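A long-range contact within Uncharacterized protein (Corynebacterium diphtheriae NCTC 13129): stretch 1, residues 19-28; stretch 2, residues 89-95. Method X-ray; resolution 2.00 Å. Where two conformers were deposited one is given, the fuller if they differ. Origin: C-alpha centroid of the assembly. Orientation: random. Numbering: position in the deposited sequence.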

ATOM      1  N   ASP A  19     -15.142  13.048  -4.235  1.00 24.85           N
ATOM      2  CA  ASP A  19     -15.098  11.790  -5.007  1.00 24.40           C
ATOM      3  C   ASP A  19     -14.141  10.819  -4.306  1.00 25.12           C
ATOM      4  O   ASP A  19     -14.452   9.635  -4.059  1.00 24.29           O
ATOM      5  CB  ASP A  19     -14.651  12.139  -6.445  1.00 24.14           C
ATOM      6  CG  ASP A  19     -14.759  10.964  -7.437  1.00 24.87           C
ATOM      7  OD1 ASP A  19     -15.393   9.901  -7.143  1.00 23.10           O
ATOM      8  OD2 ASP A  19     -14.120  11.067  -8.507  1.00 23.94           O
ATOM      9  N   SER A  20     -12.944  11.302  -4.021  1.00 25.44           N
ATOM     10  CA  SER A  20     -11.930  10.510  -3.336  1.00 25.89           C
ATOM     11  C   SER A  20     -12.426   9.873  -2.042  1.00 25.37           C
ATOM     12  O   SER A  20     -12.272   8.641  -1.803  1.00 27.83           O
ATOM     13  CB  SER A  20     -10.719  11.414  -3.034  1.00 26.33           C
ATOM     14  OG  SER A  20     -10.037  11.645  -4.262  1.00 26.41           O
ATOM     15  N   LEU A  21     -13.004  10.689  -1.207  1.00 26.16           N
ATOM     16  CA  LEU A  21     -13.562  10.163   0.079  1.00 27.72           C
ATOM     17  C   LEU A  21     -14.762   9.231  -0.088  1.00 28.92           C
ATOM     18  O   LEU A  21     -14.879   8.243   0.659  1.00 30.38           O
ATOM     19  CB  LEU A  21     -13.899  11.304   1.021  1.00 27.90           C
ATOM     20  CG  LEU A  21     -12.654  12.067   1.492  1.00 28.94           C
ATOM     21  CD1 LEU A  21     -13.127  13.307   2.246  1.00 32.26           C
ATOM     22  CD2 LEU A  21     -11.741  11.172   2.318  1.00 28.55           C
ATOM     23  N   SER A  22     -15.658   9.516  -1.046  1.00 27.69           N
ATOM     24  CA  SER A  22     -16.721   8.535  -1.318  1.00 26.49           C
ATOM     25  C   SER A  22     -16.112   7.182  -1.731  1.00 26.72           C
ATOM     26  O   SER A  22     -16.519   6.077  -1.268  1.00 26.53           O
ATOM     27  CB  SER A  22     -17.617   9.042  -2.432  1.00 24.89           C
ATOM     28  OG  SER A  22     -18.209  10.280  -2.069  1.00 25.34           O
ATOM     29  N   ARG A  23     -15.131   7.221  -2.614  1.00 25.66           N
ATOM     30  CA  ARG A  23     -14.594   5.953  -3.122  1.00 27.12           C
ATOM     31  C   ARG A  23     -13.845   5.222  -2.002  1.00 28.26           C
ATOM     32  O   ARG A  23     -13.937   3.986  -1.838  1.00 29.79           O
ATOM     33  CB  ARG A  23     -13.632   6.194  -4.271  1.00 26.46           C
ATOM     34  CG  ARG A  23     -14.316   6.654  -5.604  1.00 26.00           C
ATOM     35  CD  ARG A  23     -13.287   6.772  -6.657  1.00 27.44           C
ATOM     36  NE  ARG A  23     -13.683   7.693  -7.734  1.00 22.15           N
ATOM     37  CZ  ARG A  23     -13.317   7.553  -8.997  1.00 25.20           C
ATOM     38  NH1 ARG A  23     -12.644   6.476  -9.384  1.00 24.69           N
ATOM     39  NH2 ARG A  23     -13.655   8.495  -9.891  1.00 19.81           N
ATOM     40  N   LEU A  24     -13.115   5.967  -1.211  1.00 28.84           N
ATOM     41  CA  LEU A  24     -12.428   5.323  -0.062  1.00 30.19           C
ATOM     42  C   LEU A  24     -13.448   4.647   0.886  1.00 29.95           C
ATOM     43  O   LEU A  24     -13.231   3.497   1.336  1.00 30.68           O
ATOM     44  CB  LEU A  24     -11.587   6.393   0.665  1.00 29.77           C
ATOM     45  CG  LEU A  24     -10.797   5.945   1.913  1.00 36.31           C
ATOM     46  CD1 LEU A  24      -9.341   6.438   1.868  1.00 37.16           C
ATOM     47  CD2 LEU A  24     -11.492   6.512   3.095  1.00 34.09           C
ATOM     48  N   SER A  25     -14.540   5.371   1.149  0.60 29.75           N
ATOM     49  CA  SER A  25     -15.701   4.942   1.937  0.60 29.50           C
ATOM     50  C   SER A  25     -16.406   3.669   1.443  0.60 30.19           C
ATOM     51  O   SER A  25     -17.098   3.000   2.226  0.60 30.07           O
ATOM     52  CB  SER A  25     -16.749   6.060   1.940  0.60 30.01           C
ATOM     53  OG  SER A  25     -17.638   5.900   0.842  0.60 27.65           O
ATOM     54  N   SER A  26     -16.245   3.343   0.151  1.00 29.77           N
ATOM     55  CA  SER A  26     -16.877   2.189  -0.430  1.00 28.29           C
ATOM     56  C   SER A  26     -16.066   0.912  -0.176  1.00 29.08           C
ATOM     57  O   SER A  26     -16.515  -0.145  -0.509  1.00 27.97           O
ATOM     58  CB  SER A  26     -17.056   2.342  -1.933  1.00 27.55           C
ATOM     59  OG  SER A  26     -15.795   2.295  -2.584  1.00 28.20           O
ATOM     60  N   GLU A  27     -14.855   1.012   0.347  1.00 28.43           N
ATOM     61  CA  GLU A  27     -14.067  -0.182   0.599  1.00 29.13           C
ATOM     62  C   GLU A  27     -14.042  -0.351   2.127  1.00 29.08           C
ATOM     63  O   GLU A  27     -14.277   0.595   2.866  1.00 27.36           O
ATOM     64  CB  GLU A  27     -12.634   0.064   0.125  1.00 28.84           C
ATOM     65  CG  GLU A  27     -12.522   0.232  -1.405  1.00 32.15           C
ATOM     66  CD  GLU A  27     -12.593  -1.099  -2.095  1.00 37.53           C
ATOM     67  OE1 GLU A  27     -12.096  -2.096  -1.495  1.00 42.23           O
ATOM     68  OE2 GLU A  27     -13.140  -1.176  -3.203  1.00 40.75           O
ATOM     69  N   SER A  28     -13.762  -1.557   2.601  1.00 28.88           N
ATOM     70  CA  SER A  28     -13.606  -1.744   4.046  1.00 29.92           C
ATOM     71  C   SER A  28     -12.199  -2.198   4.441  1.00 30.35           C
ATOM     72  O   SER A  28     -11.912  -2.285   5.636  1.00 30.56           O
ATOM     73  CB  SER A  28     -14.640  -2.763   4.575  1.00 30.81           C
ATOM     74  OG  SER A  28     -14.394  -4.007   3.960  1.00 32.19           O
ATOM     75  N   GLY A  89      -7.665   2.037 -13.366  1.00 40.00           N
ATOM     76  CA  GLY A  89      -8.010   1.930 -11.933  1.00 36.78           C
ATOM     77  C   GLY A  89      -8.017   3.271 -11.180  1.00 34.60           C
ATOM     78  O   GLY A  89      -7.927   4.328 -11.794  1.00 35.54           O
ATOM     79  N   TRP A  90      -8.108   3.218  -9.862  1.00 33.65           N
ATOM     80  CA  TRP A  90      -8.041   4.422  -8.994  1.00 32.33           C
ATOM     81  C   TRP A  90      -7.390   4.083  -7.676  1.00 32.55           C
ATOM     82  O   TRP A  90      -7.363   2.894  -7.255  1.00 34.31           O
ATOM     83  CB  TRP A  90      -9.445   5.024  -8.716  1.00 30.78           C
ATOM     84  CG  TRP A  90     -10.407   4.129  -7.989  1.00 28.17           C
ATOM     85  CD1 TRP A  90     -11.319   3.263  -8.562  1.00 31.07           C
ATOM     86  CD2 TRP A  90     -10.582   3.987  -6.568  1.00 27.37           C
ATOM     87  NE1 TRP A  90     -12.027   2.630  -7.599  1.00 28.21           N
ATOM     88  CE2 TRP A  90     -11.602   3.038  -6.365  1.00 30.63           C
ATOM     89  CE3 TRP A  90      -9.987   4.573  -5.461  1.00 26.59           C
ATOM     90  CZ2 TRP A  90     -12.018   2.638  -5.090  1.00 29.24           C
ATOM     91  CZ3 TRP A  90     -10.392   4.195  -4.187  1.00 28.22           C
ATOM     92  CH2 TRP A  90     -11.422   3.237  -4.010  1.00 32.68           C
ATOM     93  N   SER A  91      -6.844   5.108  -7.018  1.00 31.38           N
ATOM     94  CA  SER A  91      -6.349   4.973  -5.655  1.00 30.51           C
ATOM     95  C   SER A  91      -6.617   6.251  -4.919  1.00 28.56           C
ATOM     96  O   SER A  91      -6.655   7.308  -5.540  1.00 28.05           O
ATOM     97  CB  SER A  91      -4.820   4.764  -5.626  1.00 31.56           C
ATOM     98  OG  SER A  91      -4.182   5.862  -6.264  1.00 35.61           O
ATOM     99  N   VAL A  92      -6.758   6.162  -3.607  1.00 27.65           N
ATOM    100  CA  VAL A  92      -6.926   7.330  -2.767  1.00 28.11           C
ATOM    101  C   VAL A  92      -5.858   7.152  -1.666  1.00 30.59           C
ATOM    102  O   VAL A  92      -5.765   6.046  -1.091  1.00 31.07           O
ATOM    103  CB  VAL A  92      -8.325   7.386  -2.155  1.00 26.01           C
ATOM    104  CG1 VAL A  92      -8.427   8.556  -1.055  1.00 25.95           C
ATOM    105  CG2 VAL A  92      -9.383   7.631  -3.316  1.00 27.29           C
ATOM    106  N   VAL A  93      -5.073   8.204  -1.444  1.00 30.15           N
ATOM    107  CA  VAL A  93      -4.033   8.234  -0.387  1.00 29.88           C
ATOM    108  C   VAL A  93      -4.402   9.337   0.595  1.00 31.26           C
ATOM    109  O   VAL A  93      -4.554  10.552   0.217  1.00 29.64           O
ATOM    110  CB  VAL A  93      -2.657   8.492  -0.995  1.00 29.43           C
ATOM    111  CG1 VAL A  93      -1.499   8.682   0.128  1.00 31.11           C
ATOM    112  CG2 VAL A  93      -2.303   7.417  -1.950  1.00 28.60           C
ATOM    113  N   LEU A  94      -4.507   8.958   1.855  1.00 30.57           N
ATOM    114  CA  LEU A  94      -4.636   9.946   2.898  1.00 31.38           C
ATOM    115  C   LEU A  94      -3.283  10.159   3.587  1.00 32.50           C
ATOM    116  O   LEU A  94      -2.560   9.175   3.874  1.00 32.94           O
ATOM    117  CB  LEU A  94      -5.714   9.501   3.900  1.00 30.67           C
ATOM    118  CG  LEU A  94      -7.039   9.018   3.366  1.00 33.54           C
ATOM    119  CD1 LEU A  94      -7.893   8.680   4.588  1.00 34.69           C
ATOM    120  CD2 LEU A  94      -7.702  10.157   2.503  1.00 33.18           C
ATOM    121  N   LYS A  95      -2.902  11.424   3.817  1.00 31.43           N
ATOM    122  CA  LYS A  95      -1.813  11.716   4.738  1.00 32.17           C
ATOM    123  C   LYS A  95      -2.398  12.093   6.085  1.00 31.93           C
ATOM    124  O   LYS A  95      -3.335  12.887   6.135  1.00 32.24           O
ATOM    125  CB  LYS A  95      -0.997  12.888   4.261  1.00 32.90           C
ATOM    126  CG  LYS A  95      -0.177  12.598   3.006  1.00 37.93           C
ATOM    127  CD  LYS A  95       0.948  13.634   2.912  1.00 40.99           C
ATOM    128  CE  LYS A  95       1.595  13.680   1.516  1.00 48.84           C
ATOM    129  NZ  LYS A  95       2.236  12.375   1.129  1.00 49.15           N
TER

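A helix laid across a β-strand commonly meets it through alternate strand residues, and the contact between residues 19-28 and 89-95 is a compact example. The helical segment and the strand cross almost at right angles, 100° between their N-to-C directions, with an axial closest approach of 8.5 Å. The backbones come nearest at Ser20 and Val92, whose CA atoms lie 6.0 Å apart. Along the strand, Trp90, Val92 and Leu94 direct their CA-to-CB bonds toward the helical stretch, whereas Ser91 and Val93 direct theirs away. No hydrogen bond joins the two stretches; packing and aromatic interactions account for the 411 Å² they bury.

Trp90 covers the most surface, and Arg23 lies over its indole. Arg23 CB sits 3.8 Å from the centroid of the Trp90 six-membered ring in a CH-π contact, while Arg23 CZ lies 4.9 Å from the centroid of the Trp90 five-membered ring, over the face, in a cation-π interaction. The guanidinium does not stack flat: Trp90 CG approaches its edge, 3.5 Å from Arg23 NH1. One helical turn back, Asp19 holds the guanidinium in a salt bridge, with Arg23 NE donating to Asp19 OD1 at 2.9 Å and Arg23 NH2 to Asp19 OD2 at 3.0 Å. The charge is thus paired within the helix even as the arginine covers the aromatic ring.

Val92 occupies the middle of the interface. Val92 CG2 packs 3.4 Å from Ser20 O, a carbonyl already accepting the helical hydrogen bond from Leu24 N, and Val92 CG1 lies 3.7 Å from Leu24 CD1. The same methyl, Leu24 CD1, reaches Leu94 CG at 3.8 Å, so Leu24 bridges two successive inward-facing strand residues. Leu21 extends this apolar patch, its CD2 lying 4.2 Å from Leu94 CD2.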